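Local coordinates for protein disulfide-isomerase A4 (Rattus norvegicus, PDB 3EC3), which catalyses the rearrangement of disulfide bonds in proteins as an endoplasmic reticulum isomerase, represented here by its noncatalytic bb' fragment with two thioredoxin-like folds, at residues Pro6-Ile11 against Phe57-Ser62; Val32-Gly37 against Val71-Leu76; Val195-Leu200 against Asp217-Phe222. The protein carries 1 engineered substitution. One frame throughout, in Å; residues are numbered along the deposited sequence.

In the fold
From the N terminus, strand 9-10 is followed by helix 14-23, strand 28-32 and helix 39-51 before the chain returns as strand 57-60; contact 1 closes this loop by pairing edge strand 9-10 with its parallel neighbour. Contact 2 opens inside the loop, at residues 32-37, and closes beyond it at 71-76, so the two contacts cross. Both belong to the first five-stranded sheet and touch: F33 N lies 3.0 Å from T60 O, a probable hydrogen bond, and the F61 ring packs on G35 and V36. Contact 3 follows in series, its centre about 40 Å from that of contact 1, joining strand 196-200 of the second sheet to the C-terminal helix 216-227.

Contact 1. Residues Pro6-Ile11 against Phe57-Ser62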
loop_
_atom_site.group_PDB
_atom_site.type_symbol
_atom_site.label_atom_id
_atom_site.label_comp_id
_atom_site.label_asym_id
_atom_site.label_seq_id
_atom_site.Cartn_x
_atom_site.Cartn_y
_atom_site.Cartn_z
ATOM N N PRO A 6 14.983 18.501 8.903
ATOM C CA PRO A 6 14.619 18.431 7.490
ATOM C C PRO A 6 13.640 17.275 7.281
ATOM O O PRO A 6 13.938 16.146 7.670
ATOM C CB PRO A 6 15.969 18.199 6.798
ATOM C CG PRO A 6 16.799 17.431 7.835
ATOM C CD PRO A 6 16.325 17.928 9.173
ATOM N N PRO A 7 12.452 17.545 6.718
ATOM C CA PRO A 7 11.525 16.411 6.648
ATOM C C PRO A 7 12.068 15.248 5.772
ATOM O O PRO A 7 12.172 14.099 6.242
ATOM C CB PRO A 7 10.241 17.039 6.109
ATOM C CG PRO A 7 10.692 18.249 5.379
ATOM C CD PRO A 7 11.873 18.774 6.153
ATOM N N SER A 8 12.518 15.547 4.570
ATOM C CA SER A 8 13.093 14.514 3.686
ATOM C C SER A 8 14.597 14.224 3.914
ATOM O O SER A 8 15.437 15.154 4.091
ATOM C CB SER A 8 12.804 14.866 2.212
ATOM O OG SER A 8 13.437 13.938 1.318
ATOM N N LYS A 9 14.960 12.937 3.914
ATOM C CA LYS A 9 16.343 12.561 4.184
ATOM C C LYS A 9 17.102 12.239 2.924
ATOM O O LYS A 9 16.572 11.572 2.030
ATOM C CB LYS A 9 16.359 11.351 5.189
ATOM C CG LYS A 9 17.641 11.198 5.931
ATOM C CD LYS A 9 17.464 10.285 7.181
ATOM C CE LYS A 9 18.690 10.365 8.026
ATOM N NZ LYS A 9 18.662 9.468 9.202
ATOM N N GLU A 10 18.364 12.671 2.814
ATOM C CA GLU A 10 19.106 12.398 1.573
ATOM C C GLU A 10 19.498 10.917 1.408
ATOM O O GLU A 10 19.894 10.239 2.381
ATOM C CB GLU A 10 20.362 13.303 1.423
ATOM C CG GLU A 10 20.973 13.272 0.008
ATOM C CD GLU A 10 22.201 14.227 -0.157
ATOM O OE1 GLU A 10 22.549 14.869 0.838
ATOM O OE2 GLU A 10 22.813 14.287 -1.244
ATOM N N ILE A 11 19.404 10.438 0.178
ATOM C CA ILE A 11 19.873 9.116 -0.195
ATOM C C ILE A 11 21.213 9.365 -0.839
ATOM O O ILE A 11 21.297 10.210 -1.734
ATOM C CB ILE A 11 18.888 8.454 -1.191
ATOM C CG1 ILE A 11 17.661 7.986 -0.356
ATOM C CG2 ILE A 11 19.624 7.328 -1.982
ATOM C CD1 ILE A 11 16.721 6.964 -1.001
ATOM N N PHE A 57 10.045 10.373 3.919
ATOM C CA PHE A 57 10.437 10.990 2.641
ATOM C C PHE A 57 11.952 10.967 2.408
ATOM O O PHE A 57 12.746 11.196 3.370
ATOM C CB PHE A 57 9.947 12.447 2.671
ATOM C CG PHE A 57 8.451 12.572 2.624
ATOM C CD1 PHE A 57 7.696 12.503 3.793
ATOM C CD2 PHE A 57 7.792 12.767 1.408
ATOM C CE1 PHE A 57 6.303 12.618 3.751
ATOM C CE2 PHE A 57 6.401 12.916 1.359
ATOM C CZ PHE A 57 5.651 12.819 2.547
ATOM N N HIS A 58 12.373 10.725 1.159
ATOM C CA HIS A 58 13.779 10.749 0.827
ATOM C C HIS A 58 13.956 11.650 -0.389
ATOM O O HIS A 58 12.954 11.957 -1.078
ATOM C CB HIS A 58 14.285 9.358 0.499
ATOM C CG HIS A 58 14.039 8.380 1.606
ATOM N ND1 HIS A 58 14.964 8.132 2.591
ATOM C CD2 HIS A 58 12.931 7.664 1.932
ATOM C CE1 HIS A 58 14.460 7.257 3.456
ATOM N NE2 HIS A 58 13.228 6.949 3.071
ATOM N N HIS A 59 15.202 12.043 -0.629
ATOM C CA HIS A 59 15.521 12.835 -1.837
ATOM C C HIS A 59 16.883 12.507 -2.331
ATOM O O HIS A 59 17.699 11.976 -1.601
ATOM C CB HIS A 59 15.392 14.349 -1.581
ATOM C CG HIS A 59 16.354 14.877 -0.568
ATOM N ND1 HIS A 59 16.072 14.916 0.774
ATOM C CD2 HIS A 59 17.594 15.406 -0.706
ATOM C CE1 HIS A 59 17.089 15.463 1.424
ATOM N NE2 HIS A 59 18.025 15.783 0.543
ATOM N N THR A 60 17.132 12.775 -3.606
ATOM C CA THR A 60 18.462 12.592 -4.119
ATOM C C THR A 60 18.758 13.644 -5.179
ATOM O O THR A 60 17.838 14.107 -5.889
ATOM C CB THR A 60 18.646 11.140 -4.692
ATOM O OG1 THR A 60 20.014 10.959 -5.053
ATOM C CG2 THR A 60 17.782 10.912 -5.927
ATOM N N PHE A 61 20.020 14.019 -5.281
ATOM C CA PHE A 61 20.446 14.892 -6.359
ATOM C C PHE A 61 21.389 14.146 -7.318
ATOM O O PHE A 61 22.038 14.771 -8.155
ATOM C CB PHE A 61 21.166 16.121 -5.786
ATOM C CG PHE A 61 20.458 16.759 -4.646
ATOM C CD1 PHE A 61 21.091 16.883 -3.406
ATOM C CD2 PHE A 61 19.152 17.226 -4.798
ATOM C CE1 PHE A 61 20.438 17.484 -2.318
ATOM C CE2 PHE A 61 18.467 17.851 -3.708
ATOM C CZ PHE A 61 19.107 17.970 -2.486
ATOM N N SER A 62 21.458 12.821 -7.183
ATOM C CA SER A 62 22.427 11.962 -7.918
ATOM C C SER A 62 21.954 11.637 -9.321
ATOM O O SER A 62 20.902 11.025 -9.477
ATOM C CB SER A 62 22.586 10.641 -7.162
ATOM O OG SER A 62 23.371 9.701 -7.878
HETATM O O HOH W 1 10.979 11.634 6.324
HETATM O O HOH W 2 17.681 8.194 3.181
HETATM O O HOH W 3 20.290 17.230 1.311
HETATM O O HOH W 4 22.166 13.285 -3.446
#
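The H59 imidazole carries CA of E10 over one face, 3.6 Å above the plane and offset toward the rim, while the S8 hydroxyl and water 3 sit at its edge. S8 OG is hydrogen-bonded to H59 ND1 at 2.9 Å, and water 3 lies in the ring plane, 2.8 Å from H59 NE2. The H59 CG stands between the backbone N and the carbonyl carbon (chi1 64°), and the end of the ring comes nearer to strand 9-10. On the other sheet face, the H58 ring has water 2 in its plane, joining ND1 to the carbonyl of E10. I11 crosses H58 obliquely, with CD1 3.7 Å from H58 CB.

Between the H58 and H59 faces, the two strands pair in parallel: K9 N donates to F57 O at 2.9 Å, H59 N to K9 O at 3.0 Å, and I11 N to H59 O. This adds an edge strand to the thioredoxin-like sheet, whose next strand, 28-32, bonds to H58 and T60. Water 4 links E10 OE2 to F61 N past the end of the ladder. Both H59 nitrogens therefore have polar partners, and E10 OE1, 4.6 Å from H59 NE2 and weakly joined to it through water 3, might slightly favour a protonated imidazole, whose charge is not seen.

Contact 2. Residues Val32-Gly37 against Val71-Leu76; sequences VFQGVG and VSLGKL
V32 O faces two consecutive amides, accepting from G74 N at 2.6 Å and from K75 N at 3.0 Å. In return, V32 N donates to K75 O at 2.7 Å in a nearly straight bond (173°). G74 and K75 together opposite V32 form a G1 beta bulge at the start of strand 75-79, and the backbone of G74 (phi 96°, psi 41°) would press a CB against the preceding carbonyl, which calls for glycine. Around these bonds, V32 CG1 meets L73 CD2 at 3.7 Å, the side chains crossing at about a right angle, and V71 CG2 meets the same V32 CG1 more loosely, at 4.2 Å. The aliphatic part of Q34 lies against L73, CG to CB 3.7 Å.

F33 starts away from the bulge, but its ring comes back, with CD2 3.8 Å from G74 CA and CZ 3.8 Å from K75 O. An alanine in place of F33 would probably open a gap beside the bulge, leaving G74 CA and K75 O without the ring that packs on them. Farther out, Q34 N is held by D38, and K75 NZ forms a salt bridge with D96. In catalytic thioredoxin domains the turn after this central strand carries the CXXC motif; VFQGVG has no cysteine, in keeping with a noncatalytic domain. A66 of helix 63-69 touches V32 and L73, Y41 of helix 39-51 touches the F33 ring, and strand 93-96 continues the sheet, with V94 against V71 and K75.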
loop_
_atom_site.group_PDB
_atom_site.type_symbol
_atom_site.label_atom_id
_atom_site.label_comp_id
_atom_site.label_asym_id
_atom_site.label_seq_id
_atom_site.Cartn_x
_atom_site.Cartn_y
_atom_site.Cartn_z
ATOM N N VAL A 32 13.602 13.548 -6.762
ATOM C CA VAL A 32 14.849 13.506 -7.554
ATOM C C VAL A 32 15.047 14.881 -8.170
ATOM O O VAL A 32 14.307 15.255 -9.085
ATOM C CB VAL A 32 14.752 12.458 -8.692
ATOM C CG1 VAL A 32 16.069 12.399 -9.542
ATOM C CG2 VAL A 32 14.387 11.026 -8.129
ATOM N N PHE A 33 16.060 15.594 -7.716
ATOM C CA PHE A 33 16.233 17.025 -8.008
ATOM C C PHE A 33 17.642 17.358 -8.398
ATOM O O PHE A 33 18.529 16.535 -8.255
ATOM C CB PHE A 33 15.699 17.858 -6.830
ATOM C CG PHE A 33 14.204 17.691 -6.662
ATOM C CD1 PHE A 33 13.697 16.906 -5.616
ATOM C CD2 PHE A 33 13.320 18.234 -7.625
ATOM C CE1 PHE A 33 12.312 16.707 -5.480
ATOM C CE2 PHE A 33 11.939 18.029 -7.515
ATOM C CZ PHE A 33 11.432 17.253 -6.435
ATOM N N GLN A 34 17.857 18.566 -8.892
ATOM C CA GLN A 34 19.191 18.944 -9.378
ATOM C C GLN A 34 20.142 19.321 -8.244
ATOM O O GLN A 34 21.347 19.145 -8.341
ATOM C CB GLN A 34 19.058 20.058 -10.403
ATOM C CG GLN A 34 18.090 19.653 -11.567
ATOM C CD GLN A 34 18.094 20.640 -12.669
ATOM O OE1 GLN A 34 17.024 21.054 -13.153
ATOM N NE2 GLN A 34 19.294 21.088 -13.060
ATOM N N GLY A 35 19.591 19.791 -7.139
ATOM C CA GLY A 35 20.416 20.173 -6.009
ATOM C C GLY A 35 19.623 20.823 -4.904
ATOM O O GLY A 35 18.413 21.003 -5.002
ATOM N N VAL A 36 20.329 21.230 -3.861
ATOM C CA VAL A 36 19.681 21.668 -2.641
ATOM C C VAL A 36 18.928 23.042 -2.763
ATOM O O VAL A 36 18.060 23.348 -1.953
ATOM C CB VAL A 36 20.704 21.641 -1.502
ATOM C CG1 VAL A 36 21.788 22.715 -1.713
ATOM C CG2 VAL A 36 19.999 21.831 -0.168
ATOM N N GLY A 37 19.204 23.797 -3.824
ATOM C CA GLY A 37 18.527 25.089 -4.060
ATOM C C GLY A 37 17.474 24.986 -5.157
ATOM O O GLY A 37 16.869 26.001 -5.530
ATOM N N VAL A 71 14.653 8.024 -14.769
ATOM C CA VAL A 71 13.929 9.312 -14.700
ATOM C C VAL A 71 14.880 10.472 -14.932
ATOM O O VAL A 71 16.072 10.367 -14.626
ATOM C CB VAL A 71 13.207 9.537 -13.323
ATOM C CG1 VAL A 71 12.185 8.436 -13.021
ATOM C CG2 VAL A 71 14.210 9.698 -12.162
ATOM N N SER A 72 14.386 11.588 -15.455
ATOM C CA SER A 72 15.235 12.789 -15.491
ATOM C C SER A 72 15.104 13.514 -14.137
ATOM O O SER A 72 14.334 13.078 -13.257
ATOM C CB SER A 72 14.891 13.705 -16.668
ATOM O OG SER A 72 13.501 13.954 -16.686
ATOM N N LEU A 73 15.884 14.572 -13.931
ATOM C CA LEU A 73 15.835 15.293 -12.652
ATOM C C LEU A 73 14.537 16.095 -12.626
ATOM O O LEU A 73 13.978 16.434 -13.690
ATOM C CB LEU A 73 17.098 16.176 -12.449
ATOM C CG LEU A 73 18.455 15.426 -12.423
ATOM C CD1 LEU A 73 19.677 16.372 -12.421
ATOM C CD2 LEU A 73 18.562 14.427 -11.288
ATOM N N GLY A 74 14.023 16.385 -11.442
ATOM C CA GLY A 74 12.847 17.244 -11.300
ATOM C C GLY A 74 11.587 16.428 -11.181
ATOM O O GLY A 74 10.567 16.749 -11.793
ATOM N N LYS A 75 11.667 15.342 -10.413
ATOM C CA LYS A 75 10.569 14.403 -10.315
ATOM C C LYS A 75 10.312 13.933 -8.876
ATOM O O LYS A 75 11.222 13.813 -8.053
ATOM C CB LYS A 75 10.856 13.140 -11.171
ATOM C CG LYS A 75 11.269 13.383 -12.660
ATOM C CD LYS A 75 10.110 13.773 -13.508
ATOM C CE LYS A 75 10.536 14.022 -14.950
ATOM N NZ LYS A 75 9.545 14.953 -15.554
ATOM N N LEU A 76 9.065 13.590 -8.594
ATOM C CA LEU A 76 8.742 12.864 -7.392
ATOM C C LEU A 76 8.445 11.413 -7.843
ATOM O O LEU A 76 7.634 11.201 -8.754
ATOM C CB LEU A 76 7.489 13.506 -6.810
ATOM C CG LEU A 76 6.892 13.196 -5.440
ATOM C CD1 LEU A 76 5.419 12.824 -5.519
ATOM C CD2 LEU A 76 7.764 12.314 -4.521
#

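Contact 3. Residues Val195-Leu200 against Asp217-Phe222; sequences VNAAIL and DALREF. Unlike the reference sequence in segment 217-222: R220 (reference Gln).
F222 and I199 extend past each other in opposite directions, the phenylalanine reaching from helix 216-227 to strand 196-200 and the isoleucine from the strand toward the helix. I199 CD1 lies over one face of the F222 ring, 4.2 Å from its centroid and 24° off the normal, a CH-pi contact displaced toward the rim. The nearest approach is made by I199 CG1, 3.5 Å from F222 CE1. This leading corner of the ring meets the strand backbone as well: A198 C lies at the ring edge, in its plane, 3.8 Å from F222 CE1. F222 CB points to the strand, and CG stands anti to the backbone N (chi1 175°).

The axes of strand 196-200 and helix 217-222 come within 9.9 Å at 22°, nearly parallel, as the C-terminal helix of this second thioredoxin-like fold lies along a face of its five-stranded sheet. A197 and I199 point to that helix, whereas A198, between them, turns to the other face and touches Y139 of strand 135-140. A197 CB touches two helix side chains, 4.0 Å from L219 CD1 and 4.1 Å from F222 CE1. L219 reaches it with the end of its side chain only, and also packs on V162 of helix 149-163, the neighbouring helix. Beyond the two segments, L231 of the C-terminal tail touches F222, and V136 of strand 135-140 touches I199.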
loop_
_atom_site.group_PDB
_atom_site.type_symbol
_atom_site.label_atom_id
_atom_site.label_comp_id
_atom_site.label_asym_id
_atom_site.label_seq_id
_atom_site.Cartn_x
_atom_site.Cartn_y
_atom_site.Cartn_z
ATOM N N VAL A 195 -7.849 -19.434 5.111
ATOM C CA VAL A 195 -7.940 -18.062 4.587
ATOM C C VAL A 195 -9.369 -17.573 4.705
ATOM O O VAL A 195 -10.290 -18.280 4.335
ATOM C CB VAL A 195 -7.496 -17.981 3.105
ATOM C CG1 VAL A 195 -7.462 -16.526 2.649
ATOM C CG2 VAL A 195 -6.105 -18.630 2.912
ATOM N N ASN A 196 -9.552 -16.364 5.215
ATOM C CA ASN A 196 -10.894 -15.809 5.435
ATOM C C ASN A 196 -10.952 -14.373 4.961
ATOM O O ASN A 196 -9.899 -13.758 4.756
ATOM C CB ASN A 196 -11.228 -15.887 6.921
ATOM C CG ASN A 196 -11.549 -17.293 7.358
ATOM O OD1 ASN A 196 -12.632 -17.796 7.077
ATOM N ND2 ASN A 196 -10.610 -17.940 8.037
ATOM N N ALA A 197 -12.162 -13.833 4.760
ATOM C CA ALA A 197 -12.265 -12.468 4.207
ATOM C C ALA A 197 -13.419 -11.687 4.821
ATOM O O ALA A 197 -14.450 -12.261 5.174
ATOM C CB ALA A 197 -12.386 -12.508 2.675
ATOM N N ALA A 198 -13.205 -10.383 4.966
ATOM C CA ALA A 198 -14.237 -9.462 5.427
ATOM C C ALA A 198 -14.230 -8.152 4.625
ATOM O O ALA A 198 -13.238 -7.804 3.954
ATOM C CB ALA A 198 -14.089 -9.204 6.945
ATOM N N ILE A 199 -15.342 -7.431 4.690
ATOM C CA ILE A 199 -15.405 -6.086 4.177
ATOM C C ILE A 199 -15.793 -5.120 5.290
ATOM O O ILE A 199 -16.779 -5.340 5.985
ATOM C CB ILE A 199 -16.416 -5.973 3.001
ATOM C CG1 ILE A 199 -15.989 -6.915 1.866
ATOM C CG2 ILE A 199 -16.549 -4.476 2.555
ATOM C CD1 ILE A 199 -16.820 -6.900 0.636
ATOM N N LEU A 200 -15.023 -4.047 5.443
ATOM C CA LEU A 200 -15.426 -2.935 6.310
ATOM C C LEU A 200 -16.028 -1.802 5.447
ATOM O O LEU A 200 -15.366 -1.314 4.522
ATOM C CB LEU A 200 -14.222 -2.405 7.113
ATOM C CG LEU A 200 -13.143 -3.334 7.700
ATOM C CD1 LEU A 200 -12.319 -2.609 8.764
ATOM C CD2 LEU A 200 -13.739 -4.619 8.269
ATOM N N ASP A 217 -12.395 -16.477 -7.349
ATOM C CA ASP A 217 -13.837 -16.544 -7.640
ATOM C C ASP A 217 -14.719 -16.300 -6.424
ATOM O O ASP A 217 -15.639 -15.466 -6.466
ATOM C CB ASP A 217 -14.186 -17.894 -8.256
ATOM C CG ASP A 217 -13.659 -18.038 -9.665
ATOM O OD1 ASP A 217 -13.437 -16.999 -10.327
ATOM O OD2 ASP A 217 -13.461 -19.187 -10.114
ATOM N N ALA A 218 -14.420 -17.015 -5.343
ATOM C CA ALA A 218 -15.165 -16.900 -4.110
ATOM C C ALA A 218 -15.018 -15.486 -3.550
ATOM O O ALA A 218 -16.018 -14.842 -3.173
ATOM C CB ALA A 218 -14.679 -17.932 -3.125
ATOM N N LEU A 219 -13.776 -14.977 -3.528
ATOM C CA LEU A 219 -13.569 -13.598 -3.149
ATOM C C LEU A 219 -14.295 -12.628 -4.085
ATOM O O LEU A 219 -14.916 -11.685 -3.615
ATOM C CB LEU A 219 -12.063 -13.254 -3.057
ATOM C CG LEU A 219 -11.759 -11.808 -2.603
ATOM C CD1 LEU A 219 -12.238 -11.594 -1.169
ATOM C CD2 LEU A 219 -10.228 -11.493 -2.752
ATOM N N ARG A 220 -14.240 -12.844 -5.396
ATOM C CA ARG A 220 -14.949 -11.936 -6.320
ATOM C C ARG A 220 -16.483 -11.898 -6.093
ATOM O O ARG A 220 -17.112 -10.841 -6.226
ATOM C CB ARG A 220 -14.660 -12.246 -7.803
ATOM C CG ARG A 220 -14.782 -10.974 -8.662
ATOM C CD ARG A 220 -15.402 -11.155 -10.038
ATOM N NE ARG A 220 -15.928 -9.864 -10.522
ATOM C CZ ARG A 220 -15.287 -9.019 -11.341
ATOM N NH1 ARG A 220 -14.087 -9.326 -11.815
ATOM N NH2 ARG A 220 -15.863 -7.871 -11.714
ATOM N N GLU A 221 -17.046 -13.053 -5.743
ATOM C CA GLU A 221 -18.482 -13.199 -5.465
ATOM C C GLU A 221 -18.926 -12.431 -4.218
ATOM O O GLU A 221 -19.976 -11.791 -4.215
ATOM C CB GLU A 221 -18.829 -14.681 -5.343
ATOM C CG GLU A 221 -18.540 -15.448 -6.627
ATOM C CD GLU A 221 -18.924 -16.942 -6.583
ATOM O OE1 GLU A 221 -18.887 -17.584 -5.500
ATOM O OE2 GLU A 221 -19.236 -17.482 -7.660
ATOM N N PHE A 222 -18.110 -12.505 -3.173
ATOM C CA PHE A 222 -18.298 -11.814 -1.898
ATOM C C PHE A 222 -18.293 -10.286 -2.064
ATOM O O PHE A 222 -19.200 -9.599 -1.574
ATOM C CB PHE A 222 -17.199 -12.296 -0.930
ATOM C CG PHE A 222 -17.160 -11.596 0.409
ATOM C CD1 PHE A 222 -15.965 -10.996 0.844
ATOM C CD2 PHE A 222 -18.263 -11.593 1.262
ATOM C CE1 PHE A 222 -15.878 -10.371 2.089
ATOM C CE2 PHE A 222 -18.199 -10.968 2.511
ATOM C CZ PHE A 222 -17.005 -10.353 2.929
#